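Local coordinates for HI1317 (Haemophilus influenzae, PDB 1JOV), which probably interconverts the alpha and beta anomers of D-glucose 6-phosphate, as a member of the glucose-6-phosphate 1-epimerase family, at residues 33-45 with 88-100. Numbering follows the deposited sequence.
Sequences AKISLQGAQLISW and HGTARIRLWQLSH. With SO4 (sulfate ion), chain B.
Gly39 and Ala40 lie against one face of the Trp96 indole. They belong to the type II beta turn Leu37 to Ala40, which links antiparallel strands 31-36 and 41-47 in the all-beta fold of the aldose 1-epimerase family. Residues 91-96 run past this turn toward strand 97-104, an outer strand of another sheet.

The tight part is the turn against the indole. The Ala40 methyl makes a CH-pi contact, with CB 3.7 Å from the centroid of the five-membered ring. A bond in the ring plane, from Trp96 NE1 to Ala91 O (3.0 Å), fixes the turn of the indole. Gly39 CA also approaches Ala91 O, at 3.2 Å. Two backbone bonds flank the single bridge between Gln38 and Leu95. Trp96 N donates to Leu37 O (2.8 Å) in a nearly straight bond of 171°, and Gly39 N donates to Arg94 O.

The outer side is looser. Leu95 is exposed, and its side chain meets that of Leu37 loosely, CD2 to CB at 4.2 Å.

Gln38 carries its CG anti to the backbone N (chi1 171°), which lays CG beside Arg92 O. Its amide end turns to Gly66, through OE1. A water donates to Gln41 OE1 and Arg92 O, joining the two segments.

The Arg92 side chain is extended and comes within about 6 Å of the side chain of His150, a predicted active-site residue. The Arg92 guanidinium binds a sulfate, probably from the crystallisation liquor, which Arg70 also binds. The sulfate may mimic the substrate's phosphate. Arg92 NH1 meets sulfate O1 at 2.9 Å, while NH2 bonds to O4.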
ATOM      1  N   ALA A  33     -13.740  -0.632   3.724  1.00 23.49           N
ATOM      2  CA  ALA A  33     -12.315  -0.353   3.826  1.00 18.09           C
ATOM      3  C   ALA A  33     -11.920  -0.279   5.286  1.00 20.22           C
ATOM      4  O   ALA A  33     -12.771  -0.053   6.136  1.00 21.93           O
ATOM      5  CB  ALA A  33     -11.973   0.948   3.114  1.00 22.35           C
ATOM      6  N   LYS A  34     -10.657  -0.472   5.601  1.00 17.86           N
ATOM      7  CA  LYS A  34     -10.157  -0.303   6.922  1.00 17.42           C
ATOM      8  C   LYS A  34      -8.844   0.421   6.778  1.00 16.46           C
ATOM      9  O   LYS A  34      -7.991   0.097   5.908  1.00 16.33           O
ATOM     10  CB  LYS A  34      -9.941  -1.663   7.586  1.00 22.78           C
ATOM     11  CG  LYS A  34     -11.256  -2.447   7.880  1.00 22.78           C
ATOM     12  CD  LYS A  34     -10.915  -3.762   8.664  1.00 29.40           C
ATOM     13  CE  LYS A  34     -12.190  -4.575   9.068  1.00 30.89           C
ATOM     14  NZ  LYS A  34     -12.717  -5.267   7.853  1.00 40.05           N
ATOM     15  N   ILE A  35      -8.687   1.409   7.615  1.00 18.08           N
ATOM     16  CA  ILE A  35      -7.465   2.241   7.553  1.00 16.02           C
ATOM     17  C   ILE A  35      -6.856   2.364   8.947  1.00 18.23           C
ATOM     18  O   ILE A  35      -7.470   2.922   9.870  1.00 17.77           O
ATOM     19  CB  ILE A  35      -7.744   3.688   7.067  1.00 17.28           C
ATOM     20  CG1 ILE A  35      -8.492   3.627   5.706  1.00 18.54           C
ATOM     21  CG2 ILE A  35      -6.366   4.484   6.959  1.00 17.67           C
ATOM     22  CD1 ILE A  35     -10.076   3.573   5.687  1.00 19.32           C
ATOM     23  N   SER A  36      -5.652   1.878   9.140  1.00 19.01           N
ATOM     24  CA  SER A  36      -5.035   2.018  10.431  1.00 21.31           C
ATOM     25  C   SER A  36      -4.578   3.500  10.585  1.00 20.44           C
ATOM     26  O   SER A  36      -3.887   4.078   9.716  1.00 17.36           O
ATOM     27  CB  SER A  36      -3.764   1.161  10.458  1.00 18.37           C
ATOM     28  OG  SER A  36      -2.851   1.648  11.418  1.00 19.27           O
ATOM     29  N   LEU A  37      -4.836   4.118  11.720  1.00 15.67           N
ATOM     30  CA  LEU A  37      -4.308   5.500  11.909  1.00 14.29           C
ATOM     31  C   LEU A  37      -2.762   5.495  12.096  1.00 14.89           C
ATOM     32  O   LEU A  37      -2.087   6.494  11.837  1.00 18.25           O
ATOM     33  CB  LEU A  37      -5.000   6.166  13.095  1.00 19.70           C
ATOM     34  CG  LEU A  37      -6.503   6.443  12.988  1.00 16.59           C
ATOM     35  CD1 LEU A  37      -6.931   7.429  14.075  1.00 20.15           C
ATOM     36  CD2 LEU A  37      -6.864   6.975  11.603  1.00 19.98           C
ATOM     37  N   GLN A  38      -2.240   4.329  12.497  1.00 16.19           N
ATOM     38  CA  GLN A  38      -0.809   4.204  12.573  1.00 19.55           C
ATOM     39  C   GLN A  38      -0.378   4.100  11.084  1.00 15.04           C
ATOM     40  O   GLN A  38      -0.761   3.160  10.387  1.00 17.40           O
ATOM     41  CB  GLN A  38      -0.289   2.996  13.325  1.00 21.03           C
ATOM     42  CG  GLN A  38       1.213   2.825  13.171  1.00 17.94           C
ATOM     43  CD  GLN A  38       1.730   1.632  13.923  1.00 22.87           C
ATOM     44  OE1 GLN A  38       1.692   1.615  15.151  1.00 22.60           O
ATOM     45  NE2 GLN A  38       2.249   0.528  13.410  1.00 23.43           N
ATOM     46  N   GLY A  39       0.415   5.027  10.637  1.00 16.39           N
ATOM     47  CA  GLY A  39       0.955   5.008   9.257  1.00 15.58           C
ATOM     48  C   GLY A  39      -0.119   5.398   8.197  1.00 15.44           C
ATOM     49  O   GLY A  39       0.146   5.163   6.987  1.00 14.92           O
ATOM     50  N   ALA A  40      -1.253   5.941   8.620  1.00 15.12           N
ATOM     51  CA  ALA A  40      -2.368   6.233   7.680  1.00 16.54           C
ATOM     52  C   ALA A  40      -2.426   5.079   6.693  1.00 17.70           C
ATOM     53  O   ALA A  40      -2.400   5.299   5.444  1.00 14.42           O
ATOM     54  CB  ALA A  40      -2.059   7.572   6.951  1.00 16.61           C
ATOM     55  N   GLN A  41      -2.507   3.842   7.183  1.00 13.10           N
ATOM     56  CA  GLN A  41      -2.283   2.700   6.349  1.00 13.87           C
ATOM     57  C   GLN A  41      -3.536   1.959   5.916  1.00 17.86           C
ATOM     58  O   GLN A  41      -4.235   1.354   6.739  1.00 14.87           O
ATOM     59  CB  GLN A  41      -1.306   1.739   7.028  1.00 13.49           C
ATOM     60  CG  GLN A  41      -0.791   0.662   6.182  1.00 14.95           C
ATOM     61  CD  GLN A  41       0.410  -0.002   6.853  1.00 15.52           C
ATOM     62  OE1 GLN A  41       1.195   0.621   7.561  1.00 16.84           O
ATOM     63  NE2 GLN A  41       0.574  -1.313   6.509  1.00 16.45           N
ATOM     64  N   LEU A  42      -3.984   2.149   4.680  1.00 15.80           N
ATOM     65  CA  LEU A  42      -5.123   1.343   4.199  1.00 15.60           C
ATOM     66  C   LEU A  42      -4.775  -0.179   4.311  1.00 16.36           C
ATOM     67  O   LEU A  42      -3.708  -0.610   3.800  1.00 15.67           O
ATOM     68  CB  LEU A  42      -5.296   1.722   2.723  1.00 16.98           C
ATOM     69  CG  LEU A  42      -6.487   1.033   2.021  1.00 16.80           C
ATOM     70  CD1 LEU A  42      -7.926   1.269   2.603  1.00 19.10           C
ATOM     71  CD2 LEU A  42      -6.455   1.460   0.527  1.00 18.84           C
ATOM     72  N   ILE A  43      -5.517  -0.916   5.140  1.00 15.14           N
ATOM     73  CA  ILE A  43      -5.282  -2.356   5.205  1.00 18.51           C
ATOM     74  C   ILE A  43      -6.293  -3.314   4.615  1.00 22.76           C
ATOM     75  O   ILE A  43      -6.017  -4.528   4.546  1.00 19.90           O
ATOM     76  CB  ILE A  43      -4.982  -2.712   6.699  1.00 19.50           C
ATOM     77  CG1 ILE A  43      -6.083  -2.182   7.613  1.00 22.38           C
ATOM     78  CG2 ILE A  43      -3.636  -2.054   7.030  1.00 21.72           C
ATOM     79  CD1 ILE A  43      -6.046  -2.783   9.039  1.00 22.56           C
ATOM     80  N   SER A  44      -7.433  -2.766   4.196  1.00 16.74           N
ATOM     81  CA  SER A  44      -8.455  -3.610   3.547  1.00 20.91           C
ATOM     82  C   SER A  44      -9.269  -2.719   2.599  1.00 15.71           C
ATOM     83  O   SER A  44      -9.549  -1.562   2.912  1.00 17.88           O
ATOM     84  CB  SER A  44      -9.401  -4.146   4.607  1.00 22.12           C
ATOM     85  OG  SER A  44     -10.529  -4.842   4.041  1.00 26.08           O
ATOM     86  N   TRP A  45      -9.580  -3.262   1.468  1.00 19.67           N
ATOM     87  CA  TRP A  45     -10.459  -2.525   0.549  1.00 18.37           C
ATOM     88  C   TRP A  45     -11.235  -3.540  -0.279  1.00 23.65           C
ATOM     89  O   TRP A  45     -10.637  -4.297  -1.029  1.00 22.16           O
ATOM     90  CB  TRP A  45      -9.724  -1.454  -0.315  1.00 19.99           C
ATOM     91  CG  TRP A  45     -10.635  -0.889  -1.342  1.00 20.90           C
ATOM     92  CD1 TRP A  45     -11.828  -0.242  -1.145  1.00 25.51           C
ATOM     93  CD2 TRP A  45     -10.427  -0.926  -2.764  1.00 19.81           C
ATOM     94  NE1 TRP A  45     -12.353   0.161  -2.355  1.00 28.98           N
ATOM     95  CE2 TRP A  45     -11.563  -0.348  -3.363  1.00 26.00           C
ATOM     96  CE3 TRP A  45      -9.441  -1.462  -3.588  1.00 23.05           C
ATOM     97  CZ2 TRP A  45     -11.664  -0.197  -4.743  1.00 27.89           C
ATOM     98  CZ3 TRP A  45      -9.558  -1.344  -4.975  1.00 28.94           C
ATOM     99  CH2 TRP A  45     -10.692  -0.758  -5.517  1.00 27.50           C
ATOM    100  N   HIS A  88      12.565   1.738   5.700  1.00 21.28           N
ATOM    101  CA  HIS A  88      11.370   2.427   5.162  1.00 25.54           C
ATOM    102  C   HIS A  88      10.928   3.646   5.892  1.00 29.35           C
ATOM    103  O   HIS A  88       9.792   4.125   5.658  1.00 23.86           O
ATOM    104  CB  HIS A  88      10.212   1.450   4.997  1.00 23.14           C
ATOM    105  CG  HIS A  88      10.438   0.493   3.902  1.00 23.55           C
ATOM    106  ND1 HIS A  88      10.820   0.851   2.622  1.00 31.73           N
ATOM    107  CD2 HIS A  88      10.330  -0.856   3.899  1.00 19.46           C
ATOM    108  CE1 HIS A  88      10.936  -0.243   1.886  1.00 25.28           C
ATOM    109  NE2 HIS A  88      10.655  -1.291   2.654  1.00 28.20           N
ATOM    110  N   GLY A  89      11.771   4.188   6.778  1.00 22.49           N
ATOM    111  CA  GLY A  89      11.441   5.463   7.392  1.00 19.33           C
ATOM    112  C   GLY A  89      10.451   5.383   8.552  1.00 21.66           C
ATOM    113  O   GLY A  89      10.234   4.299   9.085  1.00 25.54           O
ATOM    114  N   THR A  90       9.893   6.539   8.967  1.00 19.66           N
ATOM    115  CA  THR A  90       9.132   6.573  10.206  1.00 19.16           C
ATOM    116  C   THR A  90       7.657   6.767   9.980  1.00 23.11           C
ATOM    117  O   THR A  90       6.844   6.620  10.892  1.00 22.32           O
ATOM    118  CB  THR A  90       9.646   7.747  11.095  1.00 25.19           C
ATOM    119  OG1 THR A  90       9.556   8.975  10.350  1.00 26.77           O
ATOM    120  CG2 THR A  90      11.209   7.652  11.400  1.00 27.11           C
ATOM    121  N   ALA A  91       7.288   7.114   8.773  1.00 18.26           N
ATOM    122  CA  ALA A  91       5.892   7.342   8.534  1.00 19.36           C
ATOM    123  C   ALA A  91       4.965   6.170   8.950  1.00 14.30           C
ATOM    124  O   ALA A  91       3.880   6.395   9.467  1.00 17.03           O
ATOM    125  CB  ALA A  91       5.667   7.650   7.054  1.00 19.43           C
ATOM    126  N   ARG A  92       5.413   4.951   8.720  1.00 14.91           N
ATOM    127  CA  ARG A  92       4.504   3.837   8.840  1.00 13.97           C
ATOM    128  C   ARG A  92       4.390   3.327  10.315  1.00 23.10           C
ATOM    129  O   ARG A  92       3.572   2.447  10.593  1.00 20.83           O
ATOM    130  CB  ARG A  92       5.007   2.715   7.943  1.00 15.72           C
ATOM    131  CG  ARG A  92       6.353   2.066   8.395  1.00 20.31           C
ATOM    132  CD  ARG A  92       6.711   0.971   7.448  1.00 18.18           C
ATOM    133  NE  ARG A  92       8.017   0.380   7.834  1.00 21.36           N
ATOM    134  CZ  ARG A  92       8.439  -0.851   7.535  1.00 23.33           C
ATOM    135  NH1 ARG A  92       7.720  -1.673   6.825  1.00 26.19           N
ATOM    136  NH2 ARG A  92       9.694  -1.215   7.934  1.00 25.22           N
ATOM    137  N   ILE A  93       5.243   3.896  11.149  1.00 18.14           N
ATOM    138  CA  ILE A  93       5.247   3.630  12.595  1.00 21.50           C
ATOM    139  C   ILE A  93       4.812   4.743  13.524  1.00 27.92           C
ATOM    140  O   ILE A  93       5.011   4.645  14.746  1.00 27.59           O
ATOM    141  CB  ILE A  93       6.616   3.097  13.009  1.00 19.51           C
ATOM    142  CG1 ILE A  93       7.717   4.039  12.660  1.00 21.91           C
ATOM    143  CG2 ILE A  93       6.717   1.759  12.417  1.00 26.82           C
ATOM    144  CD1 ILE A  93       9.162   3.681  13.390  1.00 30.62           C
ATOM    145  N   ARG A  94       4.246   5.819  12.967  1.00 17.05           N
ATOM    146  CA  ARG A  94       3.809   7.000  13.678  1.00 14.89           C
ATOM    147  C   ARG A  94       2.263   7.183  13.457  1.00 17.58           C
ATOM    148  O   ARG A  94       1.752   6.675  12.500  1.00 20.54           O
ATOM    149  CB  ARG A  94       4.496   8.248  13.174  1.00 20.50           C
ATOM    150  CG  ARG A  94       6.008   8.261  13.490  1.00 25.05           C
ATOM    151  CD  ARG A  94       6.918   9.257  12.631  1.00 23.25           C
ATOM    152  NE  ARG A  94       6.456  10.631  12.704  1.00 26.86           N
ATOM    153  CZ  ARG A  94       6.838  11.596  11.878  1.00 23.38           C
ATOM    154  NH1 ARG A  94       7.698  11.333  10.880  1.00 20.89           N
ATOM    155  NH2 ARG A  94       6.339  12.842  12.046  1.00 28.15           N
ATOM    156  N   LEU A  95       1.575   7.677  14.457  1.00 17.90           N
ATOM    157  CA  LEU A  95       0.138   7.859  14.386  1.00 19.47           C
ATOM    158  C   LEU A  95      -0.099   9.108  13.529  1.00 17.16           C
ATOM    159  O   LEU A  95       0.465  10.174  13.781  1.00 21.57           O
ATOM    160  CB  LEU A  95      -0.478   8.249  15.775  1.00 20.18           C
ATOM    161  CG  LEU A  95      -0.688   6.958  16.505  1.00 29.46           C
ATOM    162  CD1 LEU A  95      -0.888   7.243  18.025  1.00 28.33           C
ATOM    163  CD2 LEU A  95      -1.881   6.321  15.926  1.00 29.67           C
ATOM    164  N   TRP A  96      -0.982   8.942  12.575  1.00 15.85           N
ATOM    165  CA  TRP A  96      -1.529  10.088  11.814  1.00 17.59           C
ATOM    166  C   TRP A  96      -2.926  10.477  12.359  1.00 20.02           C
ATOM    167  O   TRP A  96      -3.591   9.638  13.020  1.00 20.58           O
ATOM    168  CB  TRP A  96      -1.638   9.684  10.362  1.00 16.15           C
ATOM    169  CG  TRP A  96      -0.339   9.335   9.680  1.00 13.09           C
ATOM    170  CD1 TRP A  96       0.684   8.420  10.062  1.00 17.96           C
ATOM    171  CD2 TRP A  96       0.040   9.807   8.364  1.00 15.81           C
ATOM    172  NE1 TRP A  96       1.650   8.406   9.093  1.00 19.99           N
ATOM    173  CE2 TRP A  96       1.271   9.255   8.051  1.00 15.74           C
ATOM    174  CE3 TRP A  96      -0.534  10.719   7.480  1.00 15.12           C
ATOM    175  CZ2 TRP A  96       1.902   9.445   6.828  1.00 15.40           C
ATOM    176  CZ3 TRP A  96       0.100  10.985   6.236  1.00 16.38           C
ATOM    177  CH2 TRP A  96       1.362  10.382   5.944  1.00 15.95           C
ATOM    178  N   GLN A  97      -3.415  11.643  11.961  1.00 17.78           N
ATOM    179  CA  GLN A  97      -4.745  12.066  12.346  1.00 17.47           C
ATOM    180  C   GLN A  97      -5.665  12.088  11.125  1.00 17.41           C
ATOM    181  O   GLN A  97      -5.251  12.386  10.033  1.00 21.82           O
ATOM    182  CB  GLN A  97      -4.693  13.464  12.937  1.00 21.41           C
ATOM    183  CG  GLN A  97      -4.113  13.494  14.386  1.00 25.85           C
ATOM    184  CD  GLN A  97      -2.639  13.186  14.405  1.00 21.61           C
ATOM    185  OE1 GLN A  97      -2.153  12.329  15.229  1.00 24.42           O
ATOM    186  NE2 GLN A  97      -1.879  13.840  13.538  1.00 19.86           N
ATOM    187  N   LEU A  98      -6.954  11.772  11.348  1.00 16.12           N
ATOM    188  CA  LEU A  98      -7.975  11.882  10.283  1.00 15.83           C
ATOM    189  C   LEU A  98      -8.379  13.367  10.289  1.00 18.56           C
ATOM    190  O   LEU A  98      -8.961  13.880  11.283  1.00 18.89           O
ATOM    191  CB  LEU A  98      -9.162  11.034  10.656  1.00 17.47           C
ATOM    192  CG  LEU A  98     -10.358  11.168   9.701  1.00 18.61           C
ATOM    193  CD1 LEU A  98     -10.105  10.515   8.348  1.00 19.21           C
ATOM    194  CD2 LEU A  98     -11.592  10.501  10.366  1.00 23.98           C
ATOM    195  N   SER A  99      -7.993  14.107   9.250  1.00 16.11           N
ATOM    196  CA  SER A  99      -8.243  15.541   9.242  1.00 16.79           C
ATOM    197  C   SER A  99      -9.486  15.914   8.451  1.00 18.75           C
ATOM    198  O   SER A  99     -10.003  17.020   8.543  1.00 24.03           O
ATOM    199  CB  SER A  99      -7.002  16.186   8.632  1.00 18.30           C
ATOM    200  OG  SER A  99      -6.667  15.564   7.458  1.00 21.52           O
ATOM    201  N   HIS A 100      -9.942  15.009   7.636  1.00 21.29           N
ATOM    202  CA  HIS A 100     -11.163  15.246   6.889  1.00 21.63           C
ATOM    203  C   HIS A 100     -11.837  14.022   6.371  1.00 20.73           C
ATOM    204  O   HIS A 100     -11.231  13.051   5.949  1.00 20.25           O
ATOM    205  CB  HIS A 100     -10.768  16.147   5.736  1.00 35.52           C
ATOM    206  CG  HIS A 100     -11.768  16.232   4.644  1.00 27.33           C
ATOM    207  ND1 HIS A 100     -12.911  16.987   4.763  1.00 30.52           N
ATOM    208  CD2 HIS A 100     -11.774  15.728   3.376  1.00 39.56           C
ATOM    209  CE1 HIS A 100     -13.585  16.943   3.626  1.00 46.64           C
ATOM    210  NE2 HIS A 100     -12.899  16.215   2.754  1.00 31.25           N
TER
HETATM  211  S   SO4 B 280      10.065  -4.689   6.659  1.00 53.11           S
HETATM  212  O1  SO4 B 280       8.678  -4.376   6.375  1.00 39.79           O
HETATM  213  O2  SO4 B 280      10.809  -4.195   5.540  1.00 43.29           O
HETATM  214  O3  SO4 B 280      10.288  -6.142   6.831  1.00 45.87           O
HETATM  215  O4  SO4 B 280      10.439  -4.103   7.917  1.00 39.75           O
HETATM  216  O   HOH W   1       2.096   0.351  10.108  1.00 22.47           O